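Local coordinates for hypothetical protein yfcE (Escherichia coli, PDB 1SU1) that is of unknown function but belongs to the calcineurin-like phosphoesterase superfamily and holds two zinc ions beside a pair of packed mixed beta-sheets, at residues M25-F30 with M184-V189; N144-Y149 with E162-N167; P155-R160 with I200-A205. All coordinates share one frame; numbering follows the deposited sequence.

Interactions 1 and 2 are each a strand pairing inside one of the two mixed sheets, and interaction 3 is where an outer strand of each sheet meets the other. The centres of interactions 2 and 3 lie 14 and 13 Å from that of interaction 1 and 9 Å from each other. The sheets pack through F30 of interaction 1, whose CE2 is 4.0 Å from V148 CG1 of interaction 2 and whose ring also touches F166. Strand 163-167 of interaction 2 bonds to strand 156-160 of interaction 3, with V156 N 2.9 Å from N167 O. The side chains of N167, P155 and F30 lie about 9, 12 and 14 Å from a bound zinc ion, so none of the three is a first-shell ligand.

Interaction 1: M25-F30 with M184-V189; sequences MMKLMF and MLDNDV
M26 to M29 run antiparallel to M184 to N187, the short strand segments 169° apart in direction, with L28 and L185 forming a hydrogen-bonded pair between the non-hydrogen-bonded pairs K27-D186 and M29-M184. L185 N gives a short bond to L28 O (2.7 Å), and L28 N donates back to L185 O. Past the strand end, N187 N donates to M26 O, while its own side-chain OD1 accepts M26 N at 3.2 Å, in the plane of the amide carbonyl, so that the side chain does the work of a backbone C=O. Asparagine also suits the positive phi (69°) with which the chain reverses here towards strand 189-194. This ladder belongs to the six-stranded mixed sheet of the calcineurin-like fold, where strand 27-31 lies between 55-58 and 181-186. On one face M184 folds back, bent at its second and third torsions, which sets its CE against M29 CG at 3.4 Å, tighter than usual for two carbons. M29 is extended instead and reaches V44, L47 and F48 of helix 38-51, a deep apolar place for a flexible chain. K27 slants past D186, but its NZ is held by S51 O and stops 4.6 Å from D186 OD1; no salt bridge forms, and any attraction is probably modest. The other face carries L28 and L185, lying side by side, and L185 CD1 meets M26 CG at 3.6 Å, the two chains crossing at about a right angle. F30 turns its ring edge to L185, CE1 resting 3.8 Å from L185 CB.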
loop_
_atom_site.group_PDB
_atom_site.type_symbol
_atom_site.label_atom_id
_atom_site.label_comp_id
_atom_site.label_asym_id
_atom_site.label_seq_id
_atom_site.Cartn_x
_atom_site.Cartn_y
_atom_site.Cartn_z
ATOM N N MET A 25 7.050 2.324 -35.785
ATOM C CA MET A 25 6.579 1.188 -34.944
ATOM C C MET A 25 6.423 1.659 -33.496
ATOM O O MET A 25 5.304 1.870 -33.025
ATOM C CB MET A 25 7.583 0.033 -35.007
ATOM C CG MET A 25 6.984 -1.358 -34.828
ATOM S SD MET A 25 6.594 -2.159 -36.408
ATOM C CE MET A 25 4.858 -2.514 -36.227
ATOM N N MET A 26 7.547 1.835 -32.800
ATOM C CA MET A 26 7.526 2.275 -31.403
ATOM C C MET A 26 8.800 3.025 -31.000
ATOM O O MET A 26 9.898 2.471 -31.067
ATOM C CB MET A 26 7.354 1.065 -30.479
ATOM C CG MET A 26 7.228 1.398 -28.999
ATOM S SD MET A 26 5.566 1.133 -28.376
ATOM C CE MET A 26 5.199 2.729 -27.677
ATOM N N LYS A 27 8.648 4.271 -30.555
ATOM C CA LYS A 27 9.795 5.065 -30.128
ATOM C C LYS A 27 9.586 5.651 -28.736
ATOM O O LYS A 27 8.652 6.405 -28.508
ATOM C CB LYS A 27 10.064 6.193 -31.135
ATOM C CG LYS A 27 11.378 6.925 -30.901
ATOM C CD LYS A 27 11.730 7.846 -32.068
ATOM C CE LYS A 27 13.077 8.520 -31.841
ATOM N NZ LYS A 27 13.498 9.344 -33.012
ATOM N N LEU A 28 10.475 5.324 -27.808
ATOM C CA LEU A 28 10.346 5.836 -26.453
ATOM C C LEU A 28 11.660 6.344 -25.860
ATOM O O LEU A 28 12.727 5.816 -26.149
ATOM C CB LEU A 28 9.798 4.740 -25.530
ATOM C CG LEU A 28 8.578 3.937 -25.989
ATOM C CD1 LEU A 28 8.456 2.685 -25.120
ATOM C CD2 LEU A 28 7.339 4.785 -25.925
ATOM N N MET A 29 11.559 7.364 -25.014
ATOM C CA MET A 29 12.717 7.909 -24.324
ATOM C C MET A 29 12.563 7.568 -22.838
ATOM O O MET A 29 11.466 7.641 -22.296
ATOM C CB MET A 29 12.794 9.428 -24.496
ATOM C CG MET A 29 14.019 10.040 -23.813
ATOM S SD MET A 29 14.231 11.820 -24.152
ATOM C CE MET A 29 15.405 12.237 -22.875
ATOM N N PHE A 30 13.667 7.209 -22.195
ATOM C CA PHE A 30 13.681 6.856 -20.779
ATOM C C PHE A 30 14.603 7.749 -19.957
ATOM O O PHE A 30 15.718 8.053 -20.373
ATOM C CB PHE A 30 14.154 5.412 -20.578
ATOM C CG PHE A 30 13.362 4.393 -21.345
ATOM C CD1 PHE A 30 13.610 4.180 -22.700
ATOM C CD2 PHE A 30 12.369 3.637 -20.713
ATOM C CE1 PHE A 30 12.879 3.225 -23.418
ATOM C CE2 PHE A 30 11.635 2.688 -21.418
ATOM C CZ PHE A 30 11.888 2.478 -22.772
ATOM N N MET A 184 16.781 5.128 -24.721
ATOM C CA MET A 184 15.887 5.275 -25.858
ATOM C C MET A 184 15.548 3.916 -26.461
ATOM O O MET A 184 16.358 2.991 -26.430
ATOM C CB MET A 184 16.554 6.147 -26.939
ATOM C CG MET A 184 15.612 6.701 -28.002
ATOM S SD MET A 184 14.660 8.130 -27.426
ATOM C CE MET A 184 15.910 9.017 -26.506
ATOM N N LEU A 185 14.338 3.804 -26.994
ATOM C CA LEU A 185 13.909 2.586 -27.665
ATOM C C LEU A 185 13.595 3.080 -29.063
ATOM O O LEU A 185 12.776 3.983 -29.230
ATOM C CB LEU A 185 12.637 2.010 -27.021
ATOM C CG LEU A 185 12.009 0.669 -27.475
ATOM C CD1 LEU A 185 10.685 0.922 -28.177
ATOM C CD2 LEU A 185 12.952 -0.121 -28.359
ATOM N N ASP A 186 14.282 2.542 -30.061
ATOM C CA ASP A 186 14.003 2.945 -31.421
ATOM C C ASP A 186 13.624 1.690 -32.176
ATOM O O ASP A 186 14.460 1.044 -32.824
ATOM C CB ASP A 186 15.210 3.632 -32.057
ATOM C CG ASP A 186 14.883 4.225 -33.422
ATOM O OD1 ASP A 186 13.763 4.774 -33.582
ATOM O OD2 ASP A 186 15.740 4.145 -34.332
ATOM N N ASN A 187 12.349 1.337 -32.034
ATOM C CA ASN A 187 11.767 0.162 -32.661
ATOM C C ASN A 187 12.282 -1.161 -32.087
ATOM O O ASN A 187 11.576 -1.797 -31.301
ATOM C CB ASN A 187 11.977 0.231 -34.175
ATOM C CG ASN A 187 11.425 1.519 -34.773
ATOM O OD1 ASN A 187 10.288 1.908 -34.495
ATOM N ND2 ASN A 187 12.230 2.187 -35.593
ATOM N N ASP A 188 13.497 -1.574 -32.448
ATOM C CA ASP A 188 14.033 -2.835 -31.936
ATOM C C ASP A 188 15.377 -2.775 -31.212
ATOM O O ASP A 188 15.991 -3.814 -30.966
ATOM C CB ASP A 188 14.128 -3.868 -33.058
ATOM C CG ASP A 188 15.027 -3.411 -34.201
ATOM O OD1 ASP A 188 16.062 -2.758 -33.924
ATOM O OD2 ASP A 188 14.707 -3.714 -35.374
ATOM N N VAL A 189 15.838 -1.577 -30.865
ATOM C CA VAL A 189 17.105 -1.457 -30.147
ATOM C C VAL A 189 16.950 -0.554 -28.935
ATOM O O VAL A 189 16.273 0.468 -29.000
ATOM C CB VAL A 189 18.245 -0.889 -31.056
ATOM C CG1 VAL A 189 19.533 -0.746 -30.242
ATOM C CG2 VAL A 189 18.484 -1.816 -32.252
#

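Interaction 2: N144-Y149 with E162-N167; sequences NDVLVY and EIFHFN
Y149 CG sits between its backbone N and carbonyl carbon (chi1 66°), which swings the ring across to the partner strand and lays one face against N167 CB. This CH-pi contact is 4.1 Å from N167 CB to the Y149 ring centroid, 15° off the normal. In N167 the first torsion puts CG opposite its own backbone N and so sends the amide toward the ring, N167 ND2 coming within 3.3 Å of Y149 CE2. The two side chains cross at about a right angle, with the amide plane 62° from the ring plane. A water weakly joins Y149 OH to N167 ND2, while N167 OD1 takes a hydrogen bond from G169 N that fixes which way the amide is turned. Just beyond Y149 in the chain come the zinc ligands H151 and H153. At the far end, F164 CB packs on V146 CG2 at 3.7 Å, and the ring presents its edge to N144 O. V146 CG1 in turn leans on F166 CB, and V148 CG1 lies at the edge of the F166 ring; compact, branched valines suit an extended strand beside these phenylalanines. The backbones form a parallel ladder: L147 N donates to F164 O (2.7 Å) and L147 O accepts F166 N (3.0 Å), with F164 N to D145 O before them and Y149 N to F166 O after. The pairing belongs to the second, five-stranded mixed sheet of the calcineurin-like fold, packed face to face on the first. Strand 163-167 is bordered by 146-148 and by antiparallel 156-160, and 124-128 flanks 146-148 in turn. From strand 189-194 of the other sheet, L190 touches V146 and F166, and V192 touches F166.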
loop_
_atom_site.group_PDB
_atom_site.type_symbol
_atom_site.label_atom_id
_atom_site.label_comp_id
_atom_site.label_asym_id
_atom_site.label_seq_id
_atom_site.Cartn_x
_atom_site.Cartn_y
_atom_site.Cartn_z
ATOM N N ASN A 144 12.679 -13.648 -24.311
ATOM C CA ASN A 144 12.826 -12.475 -25.176
ATOM C C ASN A 144 12.073 -11.237 -24.702
ATOM O O ASN A 144 11.861 -10.306 -25.484
ATOM C CB ASN A 144 12.423 -12.801 -26.618
ATOM C CG ASN A 144 13.459 -13.655 -27.337
ATOM O OD1 ASN A 144 14.374 -14.208 -26.716
ATOM N ND2 ASN A 144 13.316 -13.767 -28.652
ATOM N N ASP A 145 11.655 -11.232 -23.434
ATOM C CA ASP A 145 10.985 -10.061 -22.871
ATOM C C ASP A 145 12.079 -9.183 -22.258
ATOM O O ASP A 145 13.224 -9.616 -22.107
ATOM C CB ASP A 145 9.968 -10.442 -21.779
ATOM C CG ASP A 145 8.622 -10.865 -22.342
ATOM O OD1 ASP A 145 8.289 -10.482 -23.483
ATOM O OD2 ASP A 145 7.884 -11.567 -21.623
ATOM N N VAL A 146 11.724 -7.961 -21.883
ATOM C CA VAL A 146 12.706 -7.054 -21.308
ATOM C C VAL A 146 12.368 -6.508 -19.929
ATOM O O VAL A 146 11.296 -5.946 -19.730
ATOM C CB VAL A 146 12.937 -5.824 -22.241
ATOM C CG1 VAL A 146 14.077 -4.968 -21.703
ATOM C CG2 VAL A 146 13.227 -6.287 -23.676
ATOM N N LEU A 147 13.285 -6.657 -18.981
ATOM C CA LEU A 147 13.076 -6.078 -17.661
ATOM C C LEU A 147 13.700 -4.670 -17.721
ATOM O O LEU A 147 14.919 -4.534 -17.861
ATOM C CB LEU A 147 13.780 -6.896 -16.575
ATOM C CG LEU A 147 13.859 -6.179 -15.212
ATOM C CD1 LEU A 147 12.469 -6.011 -14.624
ATOM C CD2 LEU A 147 14.742 -6.970 -14.256
ATOM N N VAL A 148 12.868 -3.634 -17.638
ATOM C CA VAL A 148 13.340 -2.247 -17.687
ATOM C C VAL A 148 13.287 -1.612 -16.295
ATOM O O VAL A 148 12.201 -1.434 -15.733
ATOM C CB VAL A 148 12.470 -1.393 -18.651
ATOM C CG1 VAL A 148 12.960 0.046 -18.655
ATOM C CG2 VAL A 148 12.508 -1.974 -20.059
ATOM N N TYR A 149 14.448 -1.247 -15.754
ATOM C CA TYR A 149 14.523 -0.657 -14.411
ATOM C C TYR A 149 15.635 0.393 -14.194
ATOM O O TYR A 149 16.552 0.535 -15.017
ATOM C CB TYR A 149 14.756 -1.762 -13.398
ATOM C CG TYR A 149 16.108 -2.419 -13.554
ATOM C CD1 TYR A 149 16.398 -3.211 -14.668
ATOM C CD2 TYR A 149 17.115 -2.223 -12.604
ATOM C CE1 TYR A 149 17.665 -3.791 -14.836
ATOM C CE2 TYR A 149 18.379 -2.799 -12.765
ATOM C CZ TYR A 149 18.643 -3.580 -13.879
ATOM O OH TYR A 149 19.886 -4.161 -14.014
ATOM N N GLU A 162 17.489 -15.790 -20.549
ATOM C CA GLU A 162 16.474 -15.822 -21.591
ATOM C C GLU A 162 15.742 -14.497 -21.792
ATOM O O GLU A 162 14.909 -14.371 -22.698
ATOM C CB GLU A 162 15.463 -16.935 -21.303
ATOM C CG GLU A 162 14.866 -16.923 -19.900
ATOM C CD GLU A 162 15.868 -17.307 -18.815
ATOM O OE1 GLU A 162 16.680 -16.447 -18.405
ATOM O OE2 GLU A 162 15.847 -18.476 -18.374
ATOM N N ILE A 163 16.038 -13.511 -20.951
ATOM C CA ILE A 163 15.403 -12.208 -21.090
ATOM C C ILE A 163 16.451 -11.109 -21.236
ATOM O O ILE A 163 17.648 -11.348 -21.070
ATOM C CB ILE A 163 14.495 -11.863 -19.879
ATOM C CG1 ILE A 163 15.315 -11.875 -18.588
ATOM C CG2 ILE A 163 13.327 -12.845 -19.806
ATOM C CD1 ILE A 163 14.643 -11.153 -17.431
ATOM N N PHE A 164 15.987 -9.902 -21.540
ATOM C CA PHE A 164 16.868 -8.756 -21.705
ATOM C C PHE A 164 16.744 -7.818 -20.507
ATOM O O PHE A 164 15.643 -7.584 -20.011
ATOM C CB PHE A 164 16.488 -7.978 -22.970
ATOM C CG PHE A 164 16.705 -8.732 -24.248
ATOM C CD1 PHE A 164 17.993 -8.954 -24.732
ATOM C CD2 PHE A 164 15.618 -9.209 -24.978
ATOM C CE1 PHE A 164 18.197 -9.645 -25.934
ATOM C CE2 PHE A 164 15.806 -9.901 -26.176
ATOM C CZ PHE A 164 17.103 -10.120 -26.659
ATOM N N HIS A 165 17.870 -7.292 -20.041
ATOM C CA HIS A 165 17.871 -6.327 -18.941
ATOM C C HIS A 165 18.261 -4.970 -19.539
ATOM O O HIS A 165 19.192 -4.887 -20.357
ATOM C CB HIS A 165 18.895 -6.693 -17.859
ATOM C CG HIS A 165 18.528 -7.890 -17.042
ATOM N ND1 HIS A 165 19.101 -8.150 -15.815
ATOM C CD2 HIS A 165 17.678 -8.917 -17.284
ATOM C CE1 HIS A 165 18.624 -9.285 -15.339
ATOM N NE2 HIS A 165 17.758 -9.770 -16.211
ATOM N N PHE A 166 17.557 -3.915 -19.134
ATOM C CA PHE A 166 17.857 -2.575 -19.621
ATOM C C PHE A 166 17.683 -1.550 -18.495
ATOM O O PHE A 166 16.606 -1.459 -17.896
ATOM C CB PHE A 166 16.957 -2.206 -20.807
ATOM C CG PHE A 166 17.216 -0.820 -21.349
ATOM C CD1 PHE A 166 18.431 -0.507 -21.968
ATOM C CD2 PHE A 166 16.256 0.180 -21.219
ATOM C CE1 PHE A 166 18.681 0.785 -22.447
ATOM C CE2 PHE A 166 16.497 1.473 -21.694
ATOM C CZ PHE A 166 17.713 1.774 -22.310
ATOM N N ASN A 167 18.750 -0.792 -18.222
ATOM C CA ASN A 167 18.773 0.244 -17.188
ATOM C C ASN A 167 19.470 1.484 -17.768
ATOM O O ASN A 167 20.655 1.433 -18.069
ATOM C CB ASN A 167 19.538 -0.268 -15.962
ATOM C CG ASN A 167 19.487 0.697 -14.784
ATOM O OD1 ASN A 167 19.294 1.912 -14.952
ATOM N ND2 ASN A 167 19.681 0.153 -13.567
HETATM O O HOH W 1 21.984 -1.843 -12.811
#

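Interaction 3: P155-R160 with I200-A205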
loop_
_atom_site.group_PDB
_atom_site.type_symbol
_atom_site.label_atom_id
_atom_site.label_comp_id
_atom_site.label_asym_id
_atom_site.label_seq_id
_atom_site.Cartn_x
_atom_site.Cartn_y
_atom_site.Cartn_z
ATOM N N PRO A 155 24.131 1.752 -15.588
ATOM C CA PRO A 155 23.577 1.440 -16.910
ATOM C C PRO A 155 23.773 -0.012 -17.330
ATOM O O PRO A 155 24.825 -0.600 -17.087
ATOM C CB PRO A 155 24.324 2.405 -17.822
ATOM C CG PRO A 155 25.699 2.379 -17.217
ATOM C CD PRO A 155 25.396 2.499 -15.722
ATOM N N VAL A 156 22.754 -0.584 -17.958
ATOM C CA VAL A 156 22.838 -1.956 -18.416
ATOM C C VAL A 156 22.059 -2.098 -19.713
ATOM O O VAL A 156 21.045 -1.432 -19.918
ATOM C CB VAL A 156 22.257 -2.951 -17.351
ATOM C CG1 VAL A 156 22.289 -4.373 -17.884
ATOM C CG2 VAL A 156 23.059 -2.862 -16.058
ATOM N N ALA A 157 22.546 -2.962 -20.594
ATOM C CA ALA A 157 21.877 -3.224 -21.865
ATOM C C ALA A 157 22.470 -4.535 -22.346
ATOM O O ALA A 157 23.527 -4.556 -22.979
ATOM C CB ALA A 157 22.160 -2.104 -22.872
ATOM N N GLU A 158 21.803 -5.637 -22.023
ATOM C CA GLU A 158 22.314 -6.941 -22.405
ATOM C C GLU A 158 21.298 -8.049 -22.187
ATOM O O GLU A 158 20.306 -7.878 -21.482
ATOM C CB GLU A 158 23.563 -7.262 -21.583
ATOM C CG GLU A 158 23.286 -7.417 -20.098
ATOM C CD GLU A 158 24.532 -7.735 -19.289
ATOM O OE1 GLU A 158 25.325 -8.596 -19.725
ATOM O OE2 GLU A 158 24.714 -7.130 -18.209
ATOM N N GLN A 159 21.563 -9.193 -22.798
ATOM C CA GLN A 159 20.705 -10.347 -22.639
ATOM C C GLN A 159 21.270 -11.122 -21.461
ATOM O O GLN A 159 22.460 -11.429 -21.427
ATOM C CB GLN A 159 20.748 -11.224 -23.884
ATOM C CG GLN A 159 19.757 -12.365 -23.850
ATOM C CD GLN A 159 20.098 -13.443 -24.846
ATOM O OE1 GLN A 159 21.067 -14.187 -24.666
ATOM N NE2 GLN A 159 19.313 -13.531 -25.914
ATOM N N ARG A 160 20.424 -11.406 -20.481
ATOM C CA ARG A 160 20.841 -12.162 -19.304
ATOM C C ARG A 160 19.969 -13.399 -19.217
ATOM O O ARG A 160 18.829 -13.332 -18.758
ATOM C CB ARG A 160 20.683 -11.321 -18.042
ATOM C CG ARG A 160 21.909 -10.508 -17.687
ATOM C CD ARG A 160 22.427 -10.892 -16.301
ATOM N NE ARG A 160 23.685 -10.222 -15.972
ATOM C CZ ARG A 160 24.744 -10.846 -15.456
ATOM N NH1 ARG A 160 24.694 -12.155 -15.213
ATOM N NH2 ARG A 160 25.860 -10.174 -15.182
ATOM N N ILE A 200 26.978 6.740 -27.262
ATOM C CA ILE A 200 26.449 5.450 -26.837
ATOM C C ILE A 200 27.253 4.773 -25.732
ATOM O O ILE A 200 28.407 4.398 -25.941
ATOM C CB ILE A 200 26.385 4.460 -28.014
ATOM C CG1 ILE A 200 25.668 5.094 -29.212
ATOM C CG2 ILE A 200 25.697 3.172 -27.556
ATOM C CD1 ILE A 200 24.256 5.579 -28.939
ATOM N N ILE A 201 26.632 4.595 -24.568
ATOM C CA ILE A 201 27.289 3.943 -23.437
ATOM C C ILE A 201 27.075 2.427 -23.500
ATOM O O ILE A 201 27.948 1.641 -23.122
ATOM C CB ILE A 201 26.729 4.484 -22.107
ATOM C CG1 ILE A 201 27.101 5.963 -21.963
ATOM C CG2 ILE A 201 27.268 3.671 -20.932
ATOM C CD1 ILE A 201 26.461 6.650 -20.777
ATOM N N ALA A 202 25.908 2.020 -23.992
ATOM C CA ALA A 202 25.566 0.600 -24.101
ATOM C C ALA A 202 24.292 0.457 -24.910
ATOM O O ALA A 202 23.449 1.353 -24.908
ATOM C CB ALA A 202 25.370 0.009 -22.714
ATOM N N GLN A 203 24.153 -0.651 -25.626
ATOM C CA GLN A 203 22.947 -0.867 -26.411
ATOM C C GLN A 203 22.741 -2.356 -26.696
ATOM O O GLN A 203 23.698 -3.140 -26.728
ATOM C CB GLN A 203 22.997 -0.056 -27.721
ATOM C CG GLN A 203 24.207 -0.330 -28.593
ATOM C CD GLN A 203 24.274 0.549 -29.862
ATOM O OE1 GLN A 203 25.149 0.356 -30.700
ATOM N NE2 GLN A 203 23.343 1.494 -30.003
ATOM N N VAL A 204 21.485 -2.750 -26.888
ATOM C CA VAL A 204 21.184 -4.148 -27.160
ATOM C C VAL A 204 20.030 -4.229 -28.136
ATOM O O VAL A 204 19.100 -3.416 -28.086
ATOM C CB VAL A 204 20.833 -4.914 -25.838
ATOM C CG1 VAL A 204 19.574 -4.324 -25.199
ATOM C CG2 VAL A 204 20.654 -6.403 -26.115
ATOM N N ALA A 205 20.109 -5.186 -29.051
ATOM C CA ALA A 205 19.043 -5.385 -30.028
ATOM C C ALA A 205 18.179 -6.512 -29.467
ATOM O O ALA A 205 18.687 -7.572 -29.101
ATOM C CB ALA A 205 19.614 -5.795 -31.374
#
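A157 turns its methyl group into the partner strand, where it touches A202 CB at 3.8 Å and lies 3.7 Å from Q203 N. No hydrogen bond crosses between the segments; their axes diverge by 38° and come no closer than 5.3 Å, so apolar side chains bridge the gap. Alanine suits the tightest place, because the two methyl groups meet flank to flank and nothing longer has to be accommodated. Toward the C-terminal end of 202-205, V204 takes over. Its CG1 stands between the backbone N and the carbonyl carbon (chi1 63°), and CG2 opposite the N, which spreads both branches over the strand: CG1 is 4.1 Å from A157 CB and CG2 is 4.1 Å from E158 CA. At the other end P155 CG rests on I201 CG2 at 4.2 Å. In I201, CG1 takes the place beside the backbone N (chi1 -66°), leaving CG2 to meet the rigid proline ring. I201 and A202, although consecutive, both point toward 155-160, which an ordinary strand would not allow. The reason is a classic beta bulge, in which both residues face V192. Q203 points away and, extended beyond CG, bonds through NE2 to S191 OG. This is an edge of the two-sheet sandwich of the calcineurin-like fold, where outermost strands of both sheets meet without sharing hydrogen bonds: 200-205 is bonded to 189-194, with V204 paired to L190, and 156-160 is bonded to 163-167, whose F164 lies against V204, while V192 receives P155, I201 and A202.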